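Local coordinates for protein 3,4-dihydroxybenzoate decarboxylase (Enterobacter cloacae, PDB 5NY5) that catalyses the decarboxylation of 3,4-dihydroxybenzoate and, in reverse, the para-carboxylation of catechols, as a UbiD-family enzyme that depends on prenylated flavin, at residues A[13-18]-A[83-88]; A[162-167]-A[224-229]; A[176-181]-A[303-308]; A[323-328]-A[356-361]; A[395-400]-A[457-462]. All coordinates share one frame; numbering follows the deposited sequence.

Overall arrangement
The five contacts sample the three parts of a UbiD-type chain: contact 1 the N-terminal domain, contacts 2 and 3 the Rift-related domain and contact 5 the C-terminal domain, while contact 4 joins the last two. Manganese and prenylated FMN are absent here; the residues named as binding them do so in another structure of this protein. Contact 2 holds Asp166 of the manganese site, contacts 3 and 4 lie near flavin-binding residues, and contacts 1 and 5 lie away from the site. Contacts 2 and 3, centres about 25 Å apart, share an antiparallel sheet. Contacts 4 and 5, centres about 17 Å apart, both touch a second subunit; the centres of contacts 3 and 5 are farthest apart, about 43 Å.

Contact 1 of 5, residues A[13-18]-A[83-88]; sequences ALLQRH and ALLLGC
Leu14 begins the contact by setting one methyl against a backbone oxygen of the partner segment. With CG anti to the backbone N (chi1 175°), its side chain is carried toward residues 83-88, where Leu14 CD2 lies 3.6 Å from Leu84 O. Leu15 follows, and its CD2 meets Leu85 CD2 at 3.7 Å. These two side chains cross at about a right angle, branch against branch, and the same Leu15 methyl also touches Leu84 CD2 at 4.3 Å. Past the end of the helix, His18 turns its ring to Leu84, and the two side chains approach tip to tip. Leu84 CD1 lies over one face of the imidazole, 3.6 Å from the ring centroid and 19° off its normal, which makes a CH-pi contact. The other methyl reaches the root of the same ring, with Leu84 CD2 3.5 Å from His18 CG, so both branches of the leucine engage it. The contact is carried mainly by leucine methyls, against one another, a carbonyl oxygen and an imidazole face, and it joins two helices within the N-terminal domain of a UbiD-family protein. Around this junction of helices 8-16 and 79-84, Leu15 also packs on Tyr22 of strand 22-25, Leu85 rests on Pro214 of helix 214-219, and Leu86 extends the second segment to Leu93 and Val97 of helix 93-101.

Contact 2 of 5, residues A[162-167]-A[224-229]; sequences TSLTDV and APTTPF
Phe229 lays its ring flat over the backbone of Ser163, the main feature of the contact. Ser163 CA stands above the middle of the ring, 3.8 Å from its centroid and 13° off the normal, a CH-pi contact made by a main-chain carbon. Thr162 O lies over the same face. Ser163 CB nears Phe229 CE2 from beyond the rim, at 3.7 Å, while Thr162 CG2 comes from outside the ring to 3.9 Å from Phe229 CE1. The CB of Phe229 leaves its backbone away from residues 162-167, but CG lies anti to the carbonyl carbon (chi1 -69°), and the ring beyond it comes back over the serine. The backbone of Phe229 is fastened as well: Phe229 N donates to Ser163 O at 3.0 Å. CH-pi contact and hydrogen bond thus join the same two residues. Farther along, methyl meets methyl where Leu164 CD2 lies 4.1 Å from Thr226 CG2, and Thr165 CG2 comes within 4.3 Å of Phe229 CA. The hydroxyl of Thr165 has its own partner in Tyr231 N. This is a surface contact beside the metal and flavin site, for Asp166 follows directly on Thr165, and the side chain of Thr226 is about 4 Å from that of His189, which binds manganese and prenylated FMN in another structure of this protein. Segment 162-167 leads into strand 165-174, which pairs with strand 148-157; Leu164 packs on Phe193 of helix 189-199, and the loop of residues 224-229 runs on toward helix 234-241.

Contact 3 of 5, residues A[176-181]-A[303-308]; sequences ERDELS and VIKVKA
Lys305 bends at chi2 (87°), which turns CD toward residues 176-181, 3.7 Å from Asp178 O, and the extended rest of the chain carries NZ to two carboxylates above an antiparallel sheet. Asp178 sets its CG between the backbone N and the carbonyl carbon (chi1 58°), on the lysine's side. The strands, 179-182 and 303-311, belong to the antiparallel sheet of the Rift-related domain, of an FMN-binding superfamily. Lys305 NZ forms salt bridges with Asp178 OD2 at 3.2 Å and with Glu179 OE2, on its anti lone pair, at an equal distance. A charge shared in this way probably stabilises both carboxylates in their ionised form. Glu179 reaches the lysine from the neighbouring strand, since the two are a non-hydrogen-bonded pair, and Glu179 CG packs 3.8 Å from Lys305 CD. The next pair, Leu180 with Ile304, is hydrogen-bonded: Ile304 N donates to Leu180 O at 2.6 Å and Leu180 N to Ile304 O at 2.8 Å. Their side chains fall on the other face of the sheet, where both pack on Leu172 of strand 165-174. Ile304 lies about 8 Å from the flavin-binding His170, measured between side chains. At the far end of the pairing, Asp178 O accepts from Val306 N at 3.1 Å, while Val306 CG1 presses to 3.3 Å from that same Asp178 O.

Contact 4 of 5, residues A[323-328]-A[356-361]; sequences PGEEHT and AHTAGG
Thr358 and Glu325 meet through a short bond, Thr358 OG1 donating to Glu325 OE1 at 2.7 Å from above the carboxylate plane, 41° out of it. Glu325 bends at chi2 (78°), which places CD near the threonine. At the other end of the contact, His327 ND1 donates to Gly361 O at 2.9 Å, with the oxygen close to the ring plane. Thr328 fits in between, its methyl CG2 lying 3.6 Å from Thr358 CB. A water molecule bridges the segments, donating to Thr358 O at 3.1 Å and hydrogen-bonding Thr328 OG1. Behind this first shell, the loop keeps its shape by its own bonds: Ala359 N reaches His357 ND1 at 2.9 Å in the plane of that ring, and Gly361 takes a positive phi (68°), which favours glycine. The ring of His327 is stacked with Phe290, and Asp411 of the second subunit packs on Thr358. The arrangement presses the first turn of helix 324-346 against the loop, with its 3-10 turn, between strands 351-356 and 365-370. It marks the seam between the Rift-related and C-terminal domains of this UbiD-family enzyme, with the flavin-binding Arg171 about 8 Å from His327 between side chains.

Contact 5 of 5, residues A[395-400]-A[457-462]; sequences LKNIIL and CKTIFD
Lys458 runs its side chain along Lys396 O and Leu395 O, just ahead of strand 397-401. Its CB lies 3.2 Å from Lys396 O, and CG, anti to the carbonyl carbon (chi1 -54°), stays near that atom at 3.7 Å. The chain is extended from there: CD moves on to Leu395 O at 3.4 Å, CE comes to 3.2 Å from Leu395 O, and NZ closes the path with a hydrogen bond to Leu395 O of 2.8 Å. NZ has a second acceptor in Arg434 O. The two strands run parallel in the mixed sheet of the C-terminal domain. Where the pairing begins, Thr459 N goes to Asn397 OD1 at 3.2 Å and only weakly to Lys396 O; farther on the backbone bonds are regular, with Phe461 N donating to Ile398 O at 2.8 Å. On the other face of the sheet, Leu400 meets Ile460, which packs on Ala385 of helix 380-391. Lys396 NZ forms a salt bridge with Asp439 and hydrogen bonds to Thr418 O and Met421 O of the second subunit. The buried ammonium of Lys458 is thus satisfied by main-chain carbonyls, whose partial negative charge would be expected to favour its protonated form.

Contact 1 of 5, residues A[13-18]-A[83-88]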
# COMPACT_ATOMS: atom_id res chain seq x y z
N ALA A 13 -1.59 25.37 -51.14
CA ALA A 13 -0.63 26.26 -51.80
C ALA A 13 0.43 26.74 -50.82
O ALA A 13 1.60 26.89 -51.18
CB ALA A 13 -1.36 27.44 -52.44
N LEU A 14 0.03 27.00 -49.57
CA LEU A 14 1.01 27.41 -48.56
C LEU A 14 1.96 26.28 -48.23
O LEU A 14 3.16 26.50 -48.04
CB LEU A 14 0.29 27.90 -47.30
CG LEU A 14 1.20 28.26 -46.12
CD1 LEU A 14 2.22 29.31 -46.52
CD2 LEU A 14 0.39 28.72 -44.93
N LEU A 15 1.45 25.05 -48.16
CA LEU A 15 2.32 23.91 -47.86
C LEU A 15 3.34 23.69 -48.97
O LEU A 15 4.48 23.29 -48.69
CB LEU A 15 1.49 22.65 -47.66
CG LEU A 15 0.48 22.67 -46.50
CD1 LEU A 15 -0.12 21.29 -46.31
CD2 LEU A 15 1.15 23.15 -45.22
N GLN A 16 2.97 23.95 -50.22
CA GLN A 16 3.90 23.75 -51.32
C GLN A 16 5.08 24.70 -51.24
O GLN A 16 6.16 24.39 -51.74
CB GLN A 16 3.16 23.90 -52.65
CG GLN A 16 2.24 22.73 -52.95
CD GLN A 16 1.27 23.02 -54.09
OE1 GLN A 16 0.80 24.14 -54.24
NE2 GLN A 16 0.98 22.00 -54.89
N ARG A 17 4.91 25.86 -50.60
CA ARG A 17 6.02 26.78 -50.38
C ARG A 17 6.93 26.33 -49.25
O ARG A 17 7.95 26.98 -49.01
CB ARG A 17 5.49 28.19 -50.11
CG ARG A 17 4.65 28.76 -51.24
CD ARG A 17 4.59 30.29 -51.20
NE ARG A 17 3.77 30.81 -50.11
CZ ARG A 17 2.45 30.97 -50.18
NH1 ARG A 17 1.79 30.64 -51.29
NH2 ARG A 17 1.78 31.45 -49.14
N HIS A 18 6.60 25.25 -48.56
CA HIS A 18 7.43 24.68 -47.50
C HIS A 18 7.63 23.21 -47.81
O HIS A 18 6.81 22.37 -47.42
CB HIS A 18 6.80 24.89 -46.12
CG HIS A 18 6.65 26.32 -45.73
ND1 HIS A 18 7.56 26.98 -44.94
CD2 HIS A 18 5.68 27.22 -46.03
CE1 HIS A 18 7.17 28.23 -44.76
NE2 HIS A 18 6.03 28.40 -45.41
N ALA A 83 0.82 24.29 -37.15
CA ALA A 83 1.32 25.59 -36.74
C ALA A 83 1.68 26.45 -37.94
O ALA A 83 1.43 27.66 -37.94
CB ALA A 83 2.52 25.42 -35.82
N LEU A 84 2.26 25.85 -38.97
CA LEU A 84 2.56 26.58 -40.19
C LEU A 84 1.29 27.02 -40.89
O LEU A 84 1.22 28.13 -41.43
CB LEU A 84 3.42 25.72 -41.11
CG LEU A 84 3.67 26.21 -42.54
CD1 LEU A 84 4.40 27.54 -42.54
CD2 LEU A 84 4.45 25.16 -43.30
N LEU A 85 0.26 26.17 -40.89
CA LEU A 85 -1.02 26.52 -41.49
C LEU A 85 -1.75 27.62 -40.75
O LEU A 85 -2.75 28.13 -41.26
CB LEU A 85 -1.91 25.28 -41.57
CG LEU A 85 -1.57 24.26 -42.65
CD1 LEU A 85 -2.33 22.96 -42.42
CD2 LEU A 85 -1.89 24.83 -44.03
N LEU A 86 -1.28 28.01 -39.56
CA LEU A 86 -1.92 29.06 -38.79
C LEU A 86 -0.98 30.20 -38.43
O LEU A 86 -1.42 31.17 -37.81
CB LEU A 86 -2.53 28.48 -37.50
CG LEU A 86 -3.50 27.31 -37.71
CD1 LEU A 86 -3.99 26.78 -36.38
CD2 LEU A 86 -4.66 27.72 -38.59
N GLY A 87 0.30 30.11 -38.79
CA GLY A 87 1.22 31.20 -38.57
C GLY A 87 1.67 31.38 -37.13
O GLY A 87 1.52 32.46 -36.57
N CYS A 88 2.21 30.32 -36.54
CA CYS A 88 2.76 30.39 -35.19
C CYS A 88 3.71 29.21 -35.01
O CYS A 88 3.80 28.33 -35.85
CB CYS A 88 1.67 30.39 -34.12
SG CYS A 88 0.69 28.88 -34.06

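Contact 2 of 5, residues A[162-167]-A[224-229]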
# COMPACT_ATOMS: atom_id res chain seq x y z
N THR A 162 -34.76 27.85 -34.81
CA THR A 162 -33.68 27.81 -35.78
C THR A 162 -32.50 28.70 -35.39
O THR A 162 -31.37 28.45 -35.83
CB THR A 162 -34.21 28.22 -37.16
OG1 THR A 162 -35.40 27.47 -37.45
CG2 THR A 162 -33.19 27.94 -38.25
N SER A 163 -32.72 29.70 -34.54
CA SER A 163 -31.63 30.55 -34.06
C SER A 163 -30.61 29.78 -33.23
O SER A 163 -29.54 30.33 -32.94
CB SER A 163 -32.19 31.70 -33.23
OG SER A 163 -32.87 31.23 -32.08
N LEU A 164 -30.90 28.54 -32.85
CA LEU A 164 -29.98 27.70 -32.10
C LEU A 164 -29.30 26.74 -33.06
O LEU A 164 -29.95 25.88 -33.66
CB LEU A 164 -30.73 26.93 -31.00
CG LEU A 164 -31.46 27.79 -29.98
CD1 LEU A 164 -32.39 26.94 -29.13
CD2 LEU A 164 -30.46 28.54 -29.11
N THR A 165 -27.98 26.88 -33.19
CA THR A 165 -27.21 26.12 -34.17
C THR A 165 -26.11 25.32 -33.48
O THR A 165 -25.69 25.63 -32.36
CB THR A 165 -26.59 27.05 -35.22
OG1 THR A 165 -25.61 27.89 -34.59
CG2 THR A 165 -27.65 27.92 -35.86
N ASP A 166 -25.64 24.29 -34.18
CA ASP A 166 -24.54 23.47 -33.69
C ASP A 166 -23.74 22.97 -34.88
O ASP A 166 -24.31 22.41 -35.82
CB ASP A 166 -25.06 22.28 -32.87
CG ASP A 166 -23.94 21.49 -32.23
OD1 ASP A 166 -22.97 22.11 -31.74
OD2 ASP A 166 -24.02 20.24 -32.23
N VAL A 167 -22.42 23.18 -34.84
CA VAL A 167 -21.51 22.67 -35.85
C VAL A 167 -20.51 21.75 -35.16
O VAL A 167 -19.98 22.09 -34.09
CB VAL A 167 -20.83 23.81 -36.63
CG1 VAL A 167 -21.63 25.10 -36.51
CG2 VAL A 167 -19.38 24.01 -36.23
N ALA A 224 -17.44 26.70 -27.91
CA ALA A 224 -17.85 28.00 -28.39
C ALA A 224 -19.13 28.45 -27.69
O ALA A 224 -19.93 27.62 -27.27
CB ALA A 224 -18.09 27.98 -29.91
N PRO A 225 -19.34 29.76 -27.55
CA PRO A 225 -20.61 30.25 -26.99
C PRO A 225 -21.79 29.98 -27.91
O PRO A 225 -21.65 29.29 -28.92
CB PRO A 225 -20.36 31.75 -26.82
CG PRO A 225 -19.25 32.07 -27.78
CD PRO A 225 -18.38 30.85 -27.78
N THR A 226 -22.96 30.51 -27.56
CA THR A 226 -24.15 30.38 -28.39
C THR A 226 -24.80 31.75 -28.53
O THR A 226 -25.13 32.38 -27.52
CB THR A 226 -25.14 29.37 -27.81
OG1 THR A 226 -24.59 28.05 -27.91
CG2 THR A 226 -26.45 29.41 -28.58
N THR A 227 -24.98 32.19 -29.76
CA THR A 227 -25.57 33.47 -30.11
C THR A 227 -26.62 33.23 -31.19
O THR A 227 -26.64 32.16 -31.81
CB THR A 227 -24.51 34.46 -30.62
OG1 THR A 227 -23.94 33.97 -31.84
CG2 THR A 227 -23.41 34.64 -29.58
N PRO A 228 -27.53 34.19 -31.41
CA PRO A 228 -28.61 33.96 -32.39
C PRO A 228 -28.05 33.76 -33.80
O PRO A 228 -27.30 34.59 -34.31
CB PRO A 228 -29.45 35.24 -32.30
CG PRO A 228 -29.11 35.83 -30.98
CD PRO A 228 -27.68 35.49 -30.74
N PHE A 229 -28.43 32.64 -34.42
CA PHE A 229 -27.93 32.25 -35.73
C PHE A 229 -26.40 32.35 -35.77
O PHE A 229 -25.81 32.88 -36.71
CB PHE A 229 -28.57 33.09 -36.84
CG PHE A 229 -30.03 32.80 -37.06
CD1 PHE A 229 -30.43 31.83 -37.97
CD2 PHE A 229 -31.00 33.50 -36.37
CE1 PHE A 229 -31.77 31.56 -38.18
CE2 PHE A 229 -32.35 33.24 -36.58
CZ PHE A 229 -32.73 32.26 -37.48

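Contact 3 of 5, residues A[176-181]-A[303-308]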
# COMPACT_ATOMS: atom_id res chain seq x y z
N GLU A 176 -26.03 2.78 -48.18
CA GLU A 176 -26.74 2.53 -49.43
C GLU A 176 -26.35 3.56 -50.48
O GLU A 176 -25.46 4.38 -50.25
CB GLU A 176 -28.25 2.55 -49.20
CG GLU A 176 -28.74 1.63 -48.10
CD GLU A 176 -28.63 0.17 -48.47
OE1 GLU A 176 -28.46 -0.14 -49.67
OE2 GLU A 176 -28.73 -0.68 -47.56
N ARG A 177 -27.02 3.52 -51.64
CA ARG A 177 -26.78 4.53 -52.66
C ARG A 177 -27.20 5.92 -52.20
O ARG A 177 -26.70 6.92 -52.72
CB ARG A 177 -27.53 4.17 -53.95
CG ARG A 177 -28.98 3.77 -53.73
CD ARG A 177 -29.84 4.09 -54.94
NE ARG A 177 -30.31 5.48 -54.92
CZ ARG A 177 -31.25 5.96 -55.73
NH1 ARG A 177 -31.62 7.23 -55.64
NH2 ARG A 177 -31.83 5.17 -56.62
N ASP A 178 -28.11 6.01 -51.22
CA ASP A 178 -28.58 7.30 -50.75
C ASP A 178 -28.70 7.36 -49.23
O ASP A 178 -29.45 8.19 -48.71
CB ASP A 178 -29.92 7.66 -51.39
CG ASP A 178 -30.99 6.63 -51.12
OD1 ASP A 178 -30.65 5.52 -50.65
OD2 ASP A 178 -32.18 6.91 -51.39
N GLU A 179 -27.98 6.50 -48.51
CA GLU A 179 -28.09 6.42 -47.06
C GLU A 179 -26.71 6.35 -46.42
O GLU A 179 -25.80 5.68 -46.94
CB GLU A 179 -28.92 5.20 -46.63
CG GLU A 179 -30.35 5.23 -47.13
CD GLU A 179 -31.12 3.99 -46.72
OE1 GLU A 179 -30.58 3.19 -45.93
OE2 GLU A 179 -32.27 3.82 -47.19
N LEU A 180 -26.56 7.03 -45.29
CA LEU A 180 -25.34 7.00 -44.49
C LEU A 180 -25.71 6.78 -43.03
O LEU A 180 -26.77 7.22 -42.57
CB LEU A 180 -24.54 8.30 -44.61
CG LEU A 180 -24.06 8.75 -45.99
CD1 LEU A 180 -23.87 10.26 -45.99
CD2 LEU A 180 -22.77 8.06 -46.36
N SER A 181 -24.83 6.10 -42.31
CA SER A 181 -24.98 5.93 -40.87
C SER A 181 -24.06 6.91 -40.16
O SER A 181 -22.87 6.99 -40.49
CB SER A 181 -24.66 4.49 -40.45
OG SER A 181 -23.32 4.16 -40.74
N VAL A 303 -29.92 7.07 -39.37
CA VAL A 303 -29.61 7.04 -40.80
C VAL A 303 -29.76 8.44 -41.37
O VAL A 303 -30.75 9.13 -41.09
CB VAL A 303 -30.52 6.04 -41.53
CG1 VAL A 303 -30.41 6.22 -43.04
CG2 VAL A 303 -30.18 4.62 -41.14
N ILE A 304 -28.78 8.86 -42.16
CA ILE A 304 -28.87 10.09 -42.94
C ILE A 304 -29.28 9.73 -44.35
O ILE A 304 -28.58 8.98 -45.04
CB ILE A 304 -27.54 10.87 -42.93
CG1 ILE A 304 -27.38 11.63 -41.61
CG2 ILE A 304 -27.48 11.83 -44.10
CD1 ILE A 304 -26.28 12.66 -41.64
N LYS A 305 -30.43 10.26 -44.79
CA LYS A 305 -30.91 10.09 -46.15
C LYS A 305 -30.49 11.32 -46.95
O LYS A 305 -31.01 12.41 -46.72
CB LYS A 305 -32.43 9.92 -46.17
CG LYS A 305 -33.00 9.46 -47.50
CD LYS A 305 -33.00 7.94 -47.61
CE LYS A 305 -33.88 7.48 -48.76
NZ LYS A 305 -33.95 5.99 -48.85
N VAL A 306 -29.53 11.14 -47.86
CA VAL A 306 -29.01 12.27 -48.61
C VAL A 306 -30.03 12.73 -49.64
O VAL A 306 -30.67 11.91 -50.32
CB VAL A 306 -27.66 11.91 -49.27
CG1 VAL A 306 -27.80 10.67 -50.12
CG2 VAL A 306 -27.14 13.07 -50.10
N LYS A 307 -30.21 14.04 -49.74
CA LYS A 307 -31.06 14.63 -50.77
C LYS A 307 -30.28 15.19 -51.94
O LYS A 307 -30.75 15.13 -53.07
CB LYS A 307 -31.93 15.74 -50.16
CG LYS A 307 -32.86 15.26 -49.07
CD LYS A 307 -33.77 14.15 -49.58
CE LYS A 307 -34.67 13.62 -48.48
NZ LYS A 307 -35.53 12.51 -48.96
N ALA A 308 -29.09 15.72 -51.69
CA ALA A 308 -28.25 16.25 -52.75
C ALA A 308 -26.79 16.19 -52.33
O ALA A 308 -26.47 16.35 -51.15
CB ALA A 308 -28.63 17.69 -53.11

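Contact 4 of 5, residues A[323-328]-A[356-361]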
# COMPACT_ATOMS: atom_id res chain seq x y z
N PRO A 323 -6.79 6.90 -36.76
CA PRO A 323 -6.74 8.32 -37.13
C PRO A 323 -5.42 9.01 -36.79
O PRO A 323 -5.23 10.15 -37.20
CB PRO A 323 -7.89 8.93 -36.34
CG PRO A 323 -8.00 8.08 -35.14
CD PRO A 323 -7.68 6.68 -35.60
N GLY A 324 -4.55 8.34 -36.05
CA GLY A 324 -3.15 8.75 -35.95
C GLY A 324 -2.97 10.16 -35.46
O GLY A 324 -3.77 10.68 -34.68
N GLU A 325 -1.90 10.80 -35.93
CA GLU A 325 -1.57 12.15 -35.49
C GLU A 325 -2.64 13.16 -35.87
O GLU A 325 -2.78 14.20 -35.21
CB GLU A 325 -0.22 12.57 -36.07
CG GLU A 325 0.35 13.84 -35.48
CD GLU A 325 0.98 13.61 -34.13
OE1 GLU A 325 1.22 12.44 -33.79
OE2 GLU A 325 1.23 14.59 -33.41
N GLU A 326 -3.39 12.89 -36.94
CA GLU A 326 -4.45 13.81 -37.34
C GLU A 326 -5.49 13.95 -36.23
O GLU A 326 -5.99 15.05 -35.97
CB GLU A 326 -5.10 13.32 -38.64
CG GLU A 326 -5.95 14.37 -39.33
CD GLU A 326 -5.76 14.37 -40.83
OE1 GLU A 326 -5.35 13.33 -41.38
OE2 GLU A 326 -6.02 15.42 -41.46
N HIS A 327 -5.82 12.85 -35.55
CA HIS A 327 -6.71 12.94 -34.40
C HIS A 327 -6.03 13.66 -33.24
O HIS A 327 -6.67 14.47 -32.55
CB HIS A 327 -7.16 11.55 -33.97
CG HIS A 327 -8.15 11.56 -32.84
ND1 HIS A 327 -7.79 11.82 -31.54
CD2 HIS A 327 -9.48 11.34 -32.83
CE1 HIS A 327 -8.86 11.76 -30.77
NE2 HIS A 327 -9.90 11.47 -31.53
N THR A 328 -4.74 13.39 -33.02
CA THR A 328 -4.02 14.03 -31.93
C THR A 328 -4.05 15.55 -32.05
O THR A 328 -4.19 16.25 -31.05
CB THR A 328 -2.57 13.53 -31.90
OG1 THR A 328 -2.55 12.13 -31.61
CG2 THR A 328 -1.78 14.28 -30.84
N ALA A 356 -0.89 17.34 -24.83
CA ALA A 356 -1.79 16.19 -24.90
C ALA A 356 -1.11 15.15 -25.78
O ALA A 356 -1.30 15.11 -26.99
CB ALA A 356 -3.16 16.60 -25.45
N HIS A 357 -0.30 14.31 -25.14
CA HIS A 357 0.66 13.48 -25.86
C HIS A 357 -0.02 12.63 -26.92
O HIS A 357 -1.13 12.13 -26.73
CB HIS A 357 1.41 12.59 -24.87
CG HIS A 357 2.71 12.07 -25.40
ND1 HIS A 357 2.78 11.15 -26.43
CD2 HIS A 357 3.98 12.34 -25.05
CE1 HIS A 357 4.04 10.87 -26.69
NE2 HIS A 357 4.79 11.58 -25.87
N THR A 358 0.66 12.48 -28.06
CA THR A 358 0.11 11.74 -29.18
C THR A 358 -0.03 10.25 -28.87
O THR A 358 -0.81 9.57 -29.53
CB THR A 358 0.99 11.94 -30.43
OG1 THR A 358 0.41 11.24 -31.54
CG2 THR A 358 2.39 11.41 -30.18
N ALA A 359 0.70 9.74 -27.88
CA ALA A 359 0.52 8.36 -27.46
C ALA A 359 -0.83 8.15 -26.80
O ALA A 359 -1.34 7.03 -26.79
CB ALA A 359 1.64 7.93 -26.52
N GLY A 360 -1.42 9.20 -26.24
CA GLY A 360 -2.77 9.14 -25.73
C GLY A 360 -3.83 9.54 -26.73
O GLY A 360 -4.99 9.68 -26.35
N GLY A 361 -3.46 9.72 -27.99
CA GLY A 361 -4.40 10.19 -28.99
C GLY A 361 -4.83 11.63 -28.79
O GLY A 361 -5.83 12.05 -29.38
O HOH W 1 -2.64 9.18 -31.95

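Contact 5 of 5, residues A[395-400]-A[457-462]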
# COMPACT_ATOMS: atom_id res chain seq x y z
N LEU A 395 -8.88 12.15 -19.48
CA LEU A 395 -7.48 11.89 -19.21
C LEU A 395 -7.33 10.67 -18.30
O LEU A 395 -8.18 10.40 -17.44
CB LEU A 395 -6.83 13.10 -18.55
CG LEU A 395 -6.32 14.20 -19.47
CD1 LEU A 395 -6.11 15.48 -18.68
CD2 LEU A 395 -5.03 13.76 -20.13
N LYS A 396 -6.24 9.94 -18.49
CA LYS A 396 -5.93 8.78 -17.66
C LYS A 396 -4.69 8.99 -16.81
O LYS A 396 -4.72 8.74 -15.61
CB LYS A 396 -5.76 7.53 -18.54
CG LYS A 396 -5.56 6.25 -17.76
CD LYS A 396 -5.55 5.06 -18.68
CE LYS A 396 -5.31 3.77 -17.93
NZ LYS A 396 -5.17 2.63 -18.86
N ASN A 397 -3.59 9.44 -17.40
CA ASN A 397 -2.34 9.61 -16.67
C ASN A 397 -1.81 11.02 -16.88
O ASN A 397 -2.04 11.65 -17.91
CB ASN A 397 -1.29 8.59 -17.11
CG ASN A 397 -1.69 7.17 -16.78
OD1 ASN A 397 -2.27 6.91 -15.72
ND2 ASN A 397 -1.40 6.24 -17.68
N ILE A 398 -1.09 11.50 -15.87
CA ILE A 398 -0.43 12.80 -15.90
C ILE A 398 1.04 12.59 -15.57
O ILE A 398 1.37 11.82 -14.67
CB ILE A 398 -1.07 13.80 -14.91
CG1 ILE A 398 -2.55 14.02 -15.24
CG2 ILE A 398 -0.31 15.11 -14.91
CD1 ILE A 398 -2.78 14.63 -16.59
N ILE A 399 1.91 13.28 -16.30
CA ILE A 399 3.33 13.32 -15.98
C ILE A 399 3.71 14.78 -15.76
O ILE A 399 3.43 15.63 -16.60
CB ILE A 399 4.19 12.69 -17.08
CG1 ILE A 399 3.86 11.20 -17.20
CG2 ILE A 399 5.66 12.87 -16.78
CD1 ILE A 399 4.57 10.49 -18.31
N LEU A 400 4.32 15.06 -14.61
CA LEU A 400 4.78 16.39 -14.25
C LEU A 400 6.29 16.48 -14.45
O LEU A 400 7.03 15.64 -13.93
CB LEU A 400 4.43 16.71 -12.80
CG LEU A 400 2.97 16.57 -12.36
CD1 LEU A 400 2.88 16.46 -10.86
CD2 LEU A 400 2.17 17.76 -12.85
N CYS A 457 -8.13 3.29 -13.15
CA CYS A 457 -7.22 3.89 -12.20
C CYS A 457 -6.43 4.96 -12.94
O CYS A 457 -5.92 4.73 -14.04
CB CYS A 457 -6.28 2.84 -11.60
SG CYS A 457 -5.05 3.49 -10.46
N LYS A 458 -6.35 6.15 -12.35
CA LYS A 458 -5.64 7.27 -12.94
C LYS A 458 -4.40 7.55 -12.11
O LYS A 458 -4.46 7.55 -10.88
CB LYS A 458 -6.55 8.50 -13.03
CG LYS A 458 -7.86 8.21 -13.75
CD LYS A 458 -8.57 9.47 -14.20
CE LYS A 458 -9.79 9.13 -15.04
NZ LYS A 458 -10.39 10.35 -15.66
N THR A 459 -3.28 7.77 -12.78
CA THR A 459 -1.98 7.82 -12.13
C THR A 459 -1.30 9.15 -12.40
O THR A 459 -1.27 9.62 -13.54
CB THR A 459 -1.09 6.66 -12.60
OG1 THR A 459 -1.80 5.43 -12.45
CG2 THR A 459 0.18 6.60 -11.78
N ILE A 460 -0.75 9.74 -11.35
CA ILE A 460 0.02 10.97 -11.45
C ILE A 460 1.48 10.61 -11.21
O ILE A 460 1.86 10.20 -10.11
CB ILE A 460 -0.46 12.03 -10.44
CG1 ILE A 460 -1.94 12.33 -10.66
CG2 ILE A 460 0.37 13.29 -10.55
CD1 ILE A 460 -2.55 13.28 -9.63
N PHE A 461 2.30 10.76 -12.25
CA PHE A 461 3.75 10.58 -12.14
C PHE A 461 4.37 11.95 -11.90
O PHE A 461 4.39 12.79 -12.80
CB PHE A 461 4.32 9.94 -13.40
CG PHE A 461 3.80 8.56 -13.68
CD1 PHE A 461 4.49 7.44 -13.25
CD2 PHE A 461 2.63 8.38 -14.39
CE1 PHE A 461 4.02 6.17 -13.51
CE2 PHE A 461 2.15 7.11 -14.66
CZ PHE A 461 2.85 6.01 -14.22
N ASP A 462 4.88 12.17 -10.69
CA ASP A 462 5.52 13.43 -10.34
C ASP A 462 7.02 13.30 -10.60
O ASP A 462 7.76 12.76 -9.78
CB ASP A 462 5.24 13.81 -8.90
CG ASP A 462 5.93 15.10 -8.49
OD1 ASP A 462 6.12 15.31 -7.27
OD2 ASP A 462 6.30 15.90 -9.37
O HOH W 2 -3.33 4.14 -13.90